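Uncharacterized protein (Helicobacter pylori, PDB 4O5J) probably mediates adhesion as the sialic acid-binding adhesin SabA, an outer membrane protein whose extracellular domain is thought to recognise sialylated carbohydrates. Local coordinates at residues N65-F70 and K285-F290; L95-L100 and D205-T210; S299-I304 and N352-Y357. All coordinates share one frame; numbering follows the deposited sequence.

Interaction 1: residues N65-F70 and K285-F290; sequences NYLKSF and KDIYTF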
loop_
_atom_site.group_PDB
_atom_site.type_symbol
_atom_site.label_atom_id
_atom_site.label_comp_id
_atom_site.label_asym_id
_atom_site.label_seq_id
_atom_site.Cartn_x
_atom_site.Cartn_y
_atom_site.Cartn_z
ATOM N N ASN A 65 18.817 -1.195 -16.287
ATOM C CA ASN A 65 19.556 -1.214 -15.049
ATOM C C ASN A 65 18.813 -0.554 -13.872
ATOM O O ASN A 65 18.912 -1.018 -12.736
ATOM C CB ASN A 65 20.936 -0.613 -15.214
ATOM C CG ASN A 65 21.715 -0.606 -13.898
ATOM O OD1 ASN A 65 21.747 0.388 -13.178
ATOM N ND2 ASN A 65 22.302 -1.735 -13.554
ATOM N N TYR A 66 18.081 0.530 -14.132
ATOM C CA TYR A 66 17.269 1.120 -13.087
ATOM C C TYR A 66 16.143 0.143 -12.637
ATOM O O TYR A 66 15.938 -0.094 -11.437
ATOM C CB TYR A 66 16.657 2.453 -13.569
ATOM C CG TYR A 66 15.540 2.831 -12.636
ATOM C CD1 TYR A 66 15.814 3.428 -11.380
ATOM C CD2 TYR A 66 14.203 2.505 -12.940
ATOM C CE1 TYR A 66 14.798 3.732 -10.501
ATOM C CE2 TYR A 66 13.175 2.820 -12.062
ATOM C CZ TYR A 66 13.471 3.412 -10.849
ATOM O OH TYR A 66 12.437 3.704 -9.980
ATOM N N LEU A 67 15.396 -0.395 -13.601
ATOM C CA LEU A 67 14.324 -1.324 -13.332
ATOM C C LEU A 67 14.822 -2.467 -12.444
ATOM O O LEU A 67 14.249 -2.741 -11.354
ATOM C CB LEU A 67 13.828 -1.876 -14.647
ATOM C CG LEU A 67 12.523 -1.363 -15.274
ATOM C CD1 LEU A 67 12.011 -0.127 -14.652
ATOM C CD2 LEU A 67 12.628 -1.203 -16.770
ATOM N N LYS A 68 15.906 -3.104 -12.879
ATOM C CA LYS A 68 16.477 -4.265 -12.165
ATOM C C LYS A 68 16.984 -3.863 -10.815
ATOM O O LYS A 68 16.838 -4.587 -9.813
ATOM C CB LYS A 68 17.639 -4.905 -12.935
ATOM C CG LYS A 68 17.197 -5.517 -14.212
ATOM C CD LYS A 68 18.392 -6.021 -15.023
ATOM C CE LYS A 68 18.356 -7.548 -15.204
ATOM N NZ LYS A 68 18.761 -8.184 -13.979
ATOM N N SER A 69 17.575 -2.685 -10.746
ATOM C CA SER A 69 18.111 -2.272 -9.479
ATOM C C SER A 69 16.960 -2.035 -8.453
ATOM O O SER A 69 17.060 -2.355 -7.245
ATOM C CB SER A 69 18.973 -1.068 -9.736
ATOM O OG SER A 69 19.391 -0.587 -8.511
ATOM N N PHE A 70 15.828 -1.530 -8.933
ATOM C CA PHE A 70 14.705 -1.307 -8.021
ATOM C C PHE A 70 14.193 -2.675 -7.561
ATOM O O PHE A 70 13.937 -2.886 -6.370
ATOM C CB PHE A 70 13.595 -0.551 -8.723
ATOM C CG PHE A 70 12.329 -0.456 -7.916
ATOM C CD1 PHE A 70 12.103 0.652 -7.109
ATOM C CD2 PHE A 70 11.385 -1.479 -7.944
ATOM C CE1 PHE A 70 10.924 0.745 -6.335
ATOM C CE2 PHE A 70 10.231 -1.411 -7.189
ATOM C CZ PHE A 70 9.990 -0.294 -6.377
ATOM N N LYS A 285 9.367 -7.453 -25.534
ATOM C CA LYS A 285 8.077 -7.615 -24.906
ATOM C C LYS A 285 8.265 -7.759 -23.392
ATOM O O LYS A 285 7.459 -7.282 -22.579
ATOM C CB LYS A 285 7.375 -8.831 -25.506
ATOM C CG LYS A 285 6.054 -9.067 -24.861
ATOM C CD LYS A 285 5.468 -10.416 -25.170
ATOM C CE LYS A 285 4.288 -10.580 -24.217
ATOM N NZ LYS A 285 3.705 -11.936 -24.307
ATOM N N ASP A 286 9.383 -8.351 -23.010
ATOM C CA ASP A 286 9.630 -8.625 -21.581
ATOM C C ASP A 286 9.987 -7.366 -20.821
ATOM O O ASP A 286 9.515 -7.189 -19.698
ATOM C CB ASP A 286 10.723 -9.710 -21.352
ATOM C CG ASP A 286 10.172 -11.157 -21.543
ATOM O OD1 ASP A 286 8.913 -11.314 -21.536
ATOM O OD2 ASP A 286 10.985 -12.153 -21.710
ATOM N N ILE A 287 10.831 -6.507 -21.400
ATOM C CA ILE A 287 11.233 -5.307 -20.696
ATOM C C ILE A 287 9.985 -4.434 -20.527
ATOM O O ILE A 287 9.850 -3.757 -19.517
ATOM C CB ILE A 287 12.391 -4.550 -21.391
ATOM C CG1 ILE A 287 12.959 -3.469 -20.464
ATOM C CG2 ILE A 287 11.961 -3.954 -22.728
ATOM C CD1 ILE A 287 14.140 -2.753 -21.093
ATOM N N TYR A 288 9.063 -4.496 -21.493
ATOM C CA TYR A 288 7.860 -3.684 -21.405
ATOM C C TYR A 288 6.945 -4.154 -20.263
ATOM O O TYR A 288 6.503 -3.373 -19.411
ATOM C CB TYR A 288 7.150 -3.687 -22.732
ATOM C CG TYR A 288 6.013 -2.702 -22.830
ATOM C CD1 TYR A 288 5.991 -1.549 -22.057
ATOM C CD2 TYR A 288 4.989 -2.893 -23.745
ATOM C CE1 TYR A 288 4.936 -0.642 -22.142
ATOM C CE2 TYR A 288 3.950 -2.003 -23.848
ATOM C CZ TYR A 288 3.926 -0.877 -23.043
ATOM O OH TYR A 288 2.900 0.004 -23.187
ATOM N N THR A 289 6.694 -5.448 -20.221
ATOM C CA THR A 289 5.942 -6.048 -19.152
ATOM C C THR A 289 6.605 -5.779 -17.828
ATOM O O THR A 289 5.941 -5.435 -16.859
ATOM C CB THR A 289 5.890 -7.561 -19.354
ATOM O OG1 THR A 289 5.309 -7.802 -20.621
ATOM C CG2 THR A 289 5.040 -8.230 -18.297
ATOM N N PHE A 290 7.915 -5.942 -17.787
ATOM C CA PHE A 290 8.686 -5.679 -16.579
ATOM C C PHE A 290 8.400 -4.254 -16.067
ATOM O O PHE A 290 8.035 -4.035 -14.900
ATOM C CB PHE A 290 10.168 -5.830 -16.913
ATOM C CG PHE A 290 11.080 -5.775 -15.723
ATOM C CD1 PHE A 290 10.655 -6.217 -14.479
ATOM C CD2 PHE A 290 12.384 -5.287 -15.850
ATOM C CE1 PHE A 290 11.507 -6.169 -13.372
ATOM C CE2 PHE A 290 13.237 -5.246 -14.742
ATOM C CZ PHE A 290 12.814 -5.695 -13.521
#

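Interaction 2: residues L95-L100 and D205-T210; sequences LGFWSL and DLIANT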
loop_
_atom_site.group_PDB
_atom_site.type_symbol
_atom_site.label_atom_id
_atom_site.label_comp_id
_atom_site.label_asym_id
_atom_site.label_seq_id
_atom_site.Cartn_x
_atom_site.Cartn_y
_atom_site.Cartn_z
ATOM N N LEU A 95 -2.139 -3.653 14.193
ATOM C CA LEU A 95 -1.930 -3.902 15.640
ATOM C C LEU A 95 -2.266 -2.621 16.423
ATOM O O LEU A 95 -2.683 -2.667 17.561
ATOM C CB LEU A 95 -0.481 -4.327 15.900
ATOM C CG LEU A 95 -0.184 -5.755 15.426
ATOM C CD1 LEU A 95 1.330 -6.065 15.464
ATOM C CD2 LEU A 95 -0.988 -6.746 16.281
ATOM N N GLY A 96 -2.088 -1.458 15.805
ATOM C CA GLY A 96 -2.480 -0.198 16.422
ATOM C C GLY A 96 -3.977 -0.140 16.574
ATOM O O GLY A 96 -4.485 0.227 17.635
ATOM N N PHE A 97 -4.707 -0.508 15.536
ATOM C CA PHE A 97 -6.143 -0.532 15.666
ATOM C C PHE A 97 -6.600 -1.525 16.737
ATOM O O PHE A 97 -7.483 -1.252 17.565
ATOM C CB PHE A 97 -6.838 -0.819 14.337
ATOM C CG PHE A 97 -8.318 -0.862 14.477
ATOM C CD1 PHE A 97 -9.057 0.309 14.479
ATOM C CD2 PHE A 97 -8.981 -2.065 14.696
ATOM C CE1 PHE A 97 -10.432 0.280 14.655
ATOM C CE2 PHE A 97 -10.350 -2.104 14.877
ATOM C CZ PHE A 97 -11.091 -0.934 14.844
ATOM N N TRP A 98 -6.012 -2.715 16.706
ATOM C CA TRP A 98 -6.355 -3.731 17.719
ATOM C C TRP A 98 -6.147 -3.165 19.101
ATOM O O TRP A 98 -6.945 -3.360 20.043
ATOM C CB TRP A 98 -5.469 -4.984 17.536
ATOM C CG TRP A 98 -5.652 -5.881 18.683
ATOM C CD1 TRP A 98 -4.824 -6.023 19.757
ATOM C CD2 TRP A 98 -6.809 -6.749 18.932
ATOM N NE1 TRP A 98 -5.355 -6.938 20.649
ATOM C CE2 TRP A 98 -6.559 -7.410 20.187
ATOM C CE3 TRP A 98 -7.992 -7.012 18.253
ATOM C CZ2 TRP A 98 -7.462 -8.327 20.742
ATOM C CZ3 TRP A 98 -8.896 -7.939 18.794
ATOM C CH2 TRP A 98 -8.621 -8.583 20.029
ATOM N N SER A 99 -5.052 -2.450 19.256
ATOM C CA SER A 99 -4.731 -1.793 20.536
ATOM C C SER A 99 -5.840 -0.802 20.963
ATOM O O SER A 99 -6.205 -0.743 22.166
ATOM C CB SER A 99 -3.414 -1.080 20.388
ATOM O OG SER A 99 -3.040 -0.587 21.619
ATOM N N LEU A 100 -6.435 -0.067 20.008
ATOM C CA LEU A 100 -7.522 0.877 20.321
ATOM C C LEU A 100 -8.797 0.126 20.653
ATOM O O LEU A 100 -9.457 0.384 21.679
ATOM C CB LEU A 100 -7.813 1.811 19.134
ATOM C CG LEU A 100 -6.810 2.877 18.814
ATOM C CD1 LEU A 100 -7.259 3.618 17.531
ATOM C CD2 LEU A 100 -6.636 3.846 20.020
ATOM N N ASP A 205 -10.876 -9.315 9.138
ATOM C CA ASP A 205 -12.121 -9.963 8.629
ATOM C C ASP A 205 -13.013 -10.359 9.799
ATOM O O ASP A 205 -14.231 -10.167 9.753
ATOM C CB ASP A 205 -11.840 -11.198 7.821
ATOM C CG ASP A 205 -11.270 -10.871 6.455
ATOM O OD1 ASP A 205 -11.247 -9.648 6.132
ATOM O OD2 ASP A 205 -10.807 -11.800 5.697
ATOM N N LEU A 206 -12.409 -10.919 10.841
ATOM C CA LEU A 206 -13.163 -11.391 11.972
ATOM C C LEU A 206 -13.817 -10.200 12.675
ATOM O O LEU A 206 -14.998 -10.253 13.072
ATOM C CB LEU A 206 -12.260 -12.173 12.937
ATOM C CG LEU A 206 -12.971 -12.797 14.137
ATOM C CD1 LEU A 206 -14.196 -13.595 13.658
ATOM C CD2 LEU A 206 -12.024 -13.684 14.903
ATOM N N ILE A 207 -13.045 -9.136 12.873
ATOM C CA ILE A 207 -13.602 -7.926 13.473
ATOM C C ILE A 207 -14.783 -7.364 12.657
ATOM O O ILE A 207 -15.864 -7.025 13.210
ATOM C CB ILE A 207 -12.517 -6.851 13.650
ATOM C CG1 ILE A 207 -11.456 -7.352 14.675
ATOM C CG2 ILE A 207 -13.156 -5.476 14.086
ATOM C CD1 ILE A 207 -10.271 -6.446 14.867
ATOM N N ALA A 208 -14.600 -7.295 11.334
ATOM C CA ALA A 208 -15.646 -6.751 10.461
ATOM C C ALA A 208 -16.903 -7.583 10.585
ATOM O O ALA A 208 -17.994 -7.059 10.535
ATOM C CB ALA A 208 -15.178 -6.707 9.014
ATOM N N ASN A 209 -16.764 -8.892 10.737
ATOM C CA ASN A 209 -17.917 -9.813 10.698
ATOM C C ASN A 209 -18.565 -9.978 12.035
ATOM O O ASN A 209 -19.604 -10.538 12.118
ATOM C CB ASN A 209 -17.503 -11.181 10.205
ATOM C CG ASN A 209 -17.303 -11.154 8.745
ATOM O OD1 ASN A 209 -18.247 -10.858 8.031
ATOM N ND2 ASN A 209 -16.056 -11.279 8.291
ATOM N N THR A 210 -17.953 -9.479 13.098
ATOM C CA THR A 210 -18.525 -9.642 14.399
ATOM C C THR A 210 -19.411 -8.444 14.715
ATOM O O THR A 210 -18.911 -7.300 14.795
ATOM C CB THR A 210 -17.410 -9.726 15.444
ATOM O OG1 THR A 210 -16.593 -10.835 15.108
ATOM C CG2 THR A 210 -18.001 -9.914 16.825
#

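Interaction 3: residues S299-I304 and N352-Y357; sequences SYAQDI and NNVSYY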
loop_
_atom_site.group_PDB
_atom_site.type_symbol
_atom_site.label_atom_id
_atom_site.label_comp_id
_atom_site.label_asym_id
_atom_site.label_seq_id
_atom_site.Cartn_x
_atom_site.Cartn_y
_atom_site.Cartn_z
ATOM N N SER A 299 2.301 1.999 -7.918
ATOM C CA SER A 299 0.974 2.495 -7.888
ATOM C C SER A 299 0.195 1.860 -6.700
ATOM O O SER A 299 -0.618 2.553 -6.041
ATOM C CB SER A 299 0.349 2.222 -9.241
ATOM O OG SER A 299 -0.986 2.431 -9.059
ATOM N N TYR A 300 0.437 0.567 -6.420
ATOM C CA TYR A 300 -0.181 -0.055 -5.244
ATOM C C TYR A 300 0.306 0.624 -3.980
ATOM O O TYR A 300 -0.466 0.814 -3.033
ATOM C CB TYR A 300 0.158 -1.536 -5.143
ATOM C CG TYR A 300 -0.669 -2.431 -6.057
ATOM C CD1 TYR A 300 -2.044 -2.215 -6.236
ATOM C CD2 TYR A 300 -0.084 -3.504 -6.718
ATOM C CE1 TYR A 300 -2.784 -3.040 -7.058
ATOM C CE2 TYR A 300 -0.817 -4.337 -7.541
ATOM C CZ TYR A 300 -2.148 -4.116 -7.705
ATOM O OH TYR A 300 -2.814 -4.975 -8.547
ATOM N N ALA A 301 1.590 0.951 -3.932
ATOM C CA ALA A 301 2.135 1.650 -2.749
ATOM C C ALA A 301 1.447 3.020 -2.635
ATOM O O ALA A 301 1.080 3.466 -1.540
ATOM C CB ALA A 301 3.616 1.858 -2.873
ATOM N N GLN A 302 1.223 3.677 -3.758
ATOM C CA GLN A 302 0.518 4.945 -3.709
ATOM C C GLN A 302 -0.900 4.736 -3.181
ATOM O O GLN A 302 -1.365 5.539 -2.375
ATOM C CB GLN A 302 0.536 5.594 -5.064
ATOM C CG GLN A 302 -0.339 6.806 -5.126
ATOM C CD GLN A 302 -0.021 7.550 -6.337
ATOM O OE1 GLN A 302 0.793 8.455 -6.308
ATOM N NE2 GLN A 302 -0.638 7.177 -7.420
ATOM N N ASP A 303 -1.587 3.660 -3.609
ATOM C CA ASP A 303 -2.933 3.382 -3.111
ATOM C C ASP A 303 -2.909 3.290 -1.600
ATOM O O ASP A 303 -3.788 3.827 -0.908
ATOM C CB ASP A 303 -3.470 2.076 -3.683
ATOM C CG ASP A 303 -3.752 2.142 -5.198
ATOM O OD1 ASP A 303 -4.020 3.262 -5.684
ATOM O OD2 ASP A 303 -3.746 1.071 -5.912
ATOM N N ILE A 304 -1.892 2.619 -1.055
ATOM C CA ILE A 304 -1.828 2.477 0.414
ATOM C C ILE A 304 -1.599 3.836 1.100
ATOM O O ILE A 304 -2.208 4.126 2.106
ATOM C CB ILE A 304 -0.751 1.441 0.818
ATOM C CG1 ILE A 304 -1.269 0.029 0.498
ATOM C CG2 ILE A 304 -0.406 1.572 2.303
ATOM C CD1 ILE A 304 -0.166 -0.779 -0.030
ATOM N N ASN A 352 7.380 9.304 0.217
ATOM C CA ASN A 352 8.668 9.618 -0.425
ATOM C C ASN A 352 9.090 8.614 -1.462
ATOM O O ASN A 352 9.597 9.014 -2.516
ATOM C CB ASN A 352 9.759 9.729 0.605
ATOM C CG ASN A 352 9.480 10.839 1.566
ATOM O OD1 ASN A 352 8.621 11.674 1.305
ATOM N ND2 ASN A 352 10.184 10.861 2.693
ATOM N N ASN A 353 8.908 7.311 -1.178
ATOM C CA ASN A 353 9.269 6.280 -2.148
ATOM C C ASN A 353 8.476 6.466 -3.434
ATOM O O ASN A 353 9.022 6.401 -4.531
ATOM C CB ASN A 353 8.931 4.903 -1.602
ATOM C CG ASN A 353 9.849 4.481 -0.498
ATOM O OD1 ASN A 353 10.918 5.072 -0.295
ATOM N ND2 ASN A 353 9.455 3.468 0.234
ATOM N N VAL A 354 7.172 6.678 -3.292
ATOM C CA VAL A 354 6.279 6.852 -4.432
ATOM C C VAL A 354 6.689 8.032 -5.302
ATOM O O VAL A 354 6.786 7.892 -6.528
ATOM C CB VAL A 354 4.826 7.056 -3.999
ATOM C CG1 VAL A 354 4.023 7.660 -5.175
ATOM C CG2 VAL A 354 4.258 5.731 -3.538
ATOM N N SER A 355 6.972 9.177 -4.693
ATOM C CA SER A 355 7.348 10.299 -5.547
ATOM C C SER A 355 8.747 10.059 -6.171
ATOM O O SER A 355 8.977 10.354 -7.343
ATOM C CB SER A 355 7.227 11.628 -4.809
ATOM O OG SER A 355 8.369 11.808 -4.052
ATOM N N TYR A 356 9.680 9.498 -5.406
ATOM C CA TYR A 356 11.040 9.287 -5.927
ATOM C C TYR A 356 11.077 8.253 -7.038
ATOM O O TYR A 356 11.581 8.548 -8.131
ATOM C CB TYR A 356 11.986 8.891 -4.820
ATOM C CG TYR A 356 13.383 8.603 -5.317
ATOM C CD1 TYR A 356 13.773 7.326 -5.693
ATOM C CD2 TYR A 356 14.319 9.632 -5.398
ATOM C CE1 TYR A 356 15.078 7.090 -6.153
ATOM C CE2 TYR A 356 15.611 9.416 -5.833
ATOM C CZ TYR A 356 15.980 8.154 -6.220
ATOM O OH TYR A 356 17.246 8.004 -6.653
ATOM N N TYR A 357 10.558 7.049 -6.766
ATOM C CA TYR A 357 10.596 5.972 -7.782
ATOM C C TYR A 357 9.541 6.114 -8.857
ATOM O O TYR A 357 9.676 5.558 -9.952
ATOM C CB TYR A 357 10.436 4.599 -7.127
ATOM C CG TYR A 357 11.585 4.271 -6.183
ATOM C CD1 TYR A 357 12.870 3.957 -6.678
ATOM C CD2 TYR A 357 11.407 4.298 -4.815
ATOM C CE1 TYR A 357 13.913 3.678 -5.806
ATOM C CE2 TYR A 357 12.448 4.012 -3.944
ATOM C CZ TYR A 357 13.676 3.704 -4.452
ATOM O OH TYR A 357 14.667 3.431 -3.617
#

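Interaction 1: residues N65-F70 and K285-F290
Leu67 and Phe290 carry most of this contact, and it is apolar. Their side chains slide past one another in opposite directions, bringing Leu67 CB to 3.4 Å from Phe290 CE2. Phe290 reaches across because its CG stands anti to the backbone N (chi1 -172°), which sends the ring out toward helix 57-76. The approach to the ring is oblique. Beside this pair, Lys68 CG lies 4.0 Å from Phe290 CE2, the lysine chain crossing the phenylalanine at about a right angle. Ile287 adds a looser touch, its CG1 4.3 Å from Leu67 CD2.

No hydrogen bond joins the segments; the polar bonds stay within or beyond them. Lys285 O takes two donors from opposite faces of its plane, Thr289 N at 3.1 Å and Thr289 OG1 at 3.0 Å. Leu67 O accepts from Gln294 and Thr71, while Lys68 NZ bonds weakly to Ser267.

The axes of the two short segments approach to 11.3 Å at an angle of 51°, and the distance is spanned chiefly by the Phe290 ring, which reaches the CB of Leu67. This is oblique packing of helix on helix in the largely helical SabA adhesion domain.

Interaction 2: residues L95-L100 and D205-T210
Ile207 meets Phe97 and Trp98 with a single methyl group, and the whole contact turns on that atom. Ile207 CD1 lies 4.1 Å from Trp98 CE3 and 4.3 Å from Phe97 CE2. In both cases it comes in at the edge of the ring, near the ring plane, so neither aromatic offers the isoleucine its face. The isoleucine gets there by stretching: CG1 is anti to the carbonyl carbon (chi1 -65°), and with the chain extended at chi2, CD1 is carried straight outward toward helix 82-101. Trp98 meets the methyl with the benzene part of its indole. These are light van der Waals contacts that bury just 115 Å², and the nearest CA atoms, those of Trp98 and Ile207, are 9.4 Å apart. All three residues are buried.

No hydrogen bond joins the two segments, but several tie the chain around Thr210 back to the preceding turn. Thr210 OG1 gives its hydrogen to Leu206 O at 2.7 Å, approaching from 35° out of the carbonyl plane, and Thr210 N bonds to Ile207 O at 3.2 Å. The side-chain ND2 of Asn209 adds a weak bond to Asp205 O.

Other elements close around the two segments. Helix 146-163 packs on Trp98 through Met152 and Ala156, and Met152 also touches Thr210; a bound glycerol, probably from the crystallisation liquor, lies about 3 Å from the Trp98 side chain. On helix 241-268, Phe243 touches Ile207 and meets the Phe97 ring with the planes at about 50°. Pro237, just after strand 234-235, also packs on Ile207, placing the contact among helices 82-101, 146-163, 193-209 and 241-268, close to the small antiparallel sheet of strands 214-215 and 234-235.

Interaction 3: residues S299-I304 and N352-Y357
Gln302 and Val354 face each other across two helices that run in roughly opposite directions here, with their CA atoms only 6.1 Å apart. At that spacing a short side chain can reach the opposite backbone, and Val354 does so with one of its two branches, CG2.

Val354 CG2 leans in against the other helix, 3.7 Å from Gln302 N and 3.8 Å from Gln302 CA, and it also meets Ala301 CB at 4.0 Å. The small alanine side chain probably helps the helices come this close. Val354 CG1, the branch anti to the backbone N (chi1 163°), turns toward the glutamine instead: it lies 4.1 Å from Gln302 CB and 3.5 Å from Gln302 OE1. The glutamine chain is extended beyond CG, so the side chain passes the valine at about a right angle and ends with its amide oxygen beside the methyl group. Val354 contributes more than half of the 126 Å² buried here.

Along helix 343-396, the neighbouring tyrosines also meet. An edge of the Tyr356 ring comes over the face of Tyr357, with CD1 3.5 Å above the centre of that ring. Arg360 then makes a cation-pi contact with Tyr356 and a hydrogen bond to its carbonyl oxygen. Behind helix 281-309, Tyr300 packs on Ile252, Gln255 and Ala256 of helix 241-268, while Ile304 reaches Leu253 there and Val90 of helix 82-101.

With no hydrogen bond or salt bridge between the segments, shape does the work: a branched valine settles against an alanine and the backbone beside it. The one polar side-chain atom that takes part, Gln302 OE1, meets a methyl across the contact, so here the glutamine adds packing rather than a polar link to helix 343-396.

How the interactions relate
Interactions 1 and 3 share helix 281-309 and sit next to each other, their centres about 17 Å apart. They touch directly: the Phe70 and Tyr357 rings meet edge-to-face, with Phe70 CD1 3.4 Å from Tyr357 CD1, and Tyr66 OH packs 3.3 Å from Tyr357 O. Helix 343-396 thus lies against both partners of interaction 1, through Tyr357 and Ala364 on one and Arg369 on the other. Interaction 2 stands apart, across the chain's centre from interaction 1, with its centre about 38 Å from that of interaction 1 and about 26 Å from that of interaction 3. Glycerol lies beside interaction 2; no sialic acid site can be assigned to any of the three contacts.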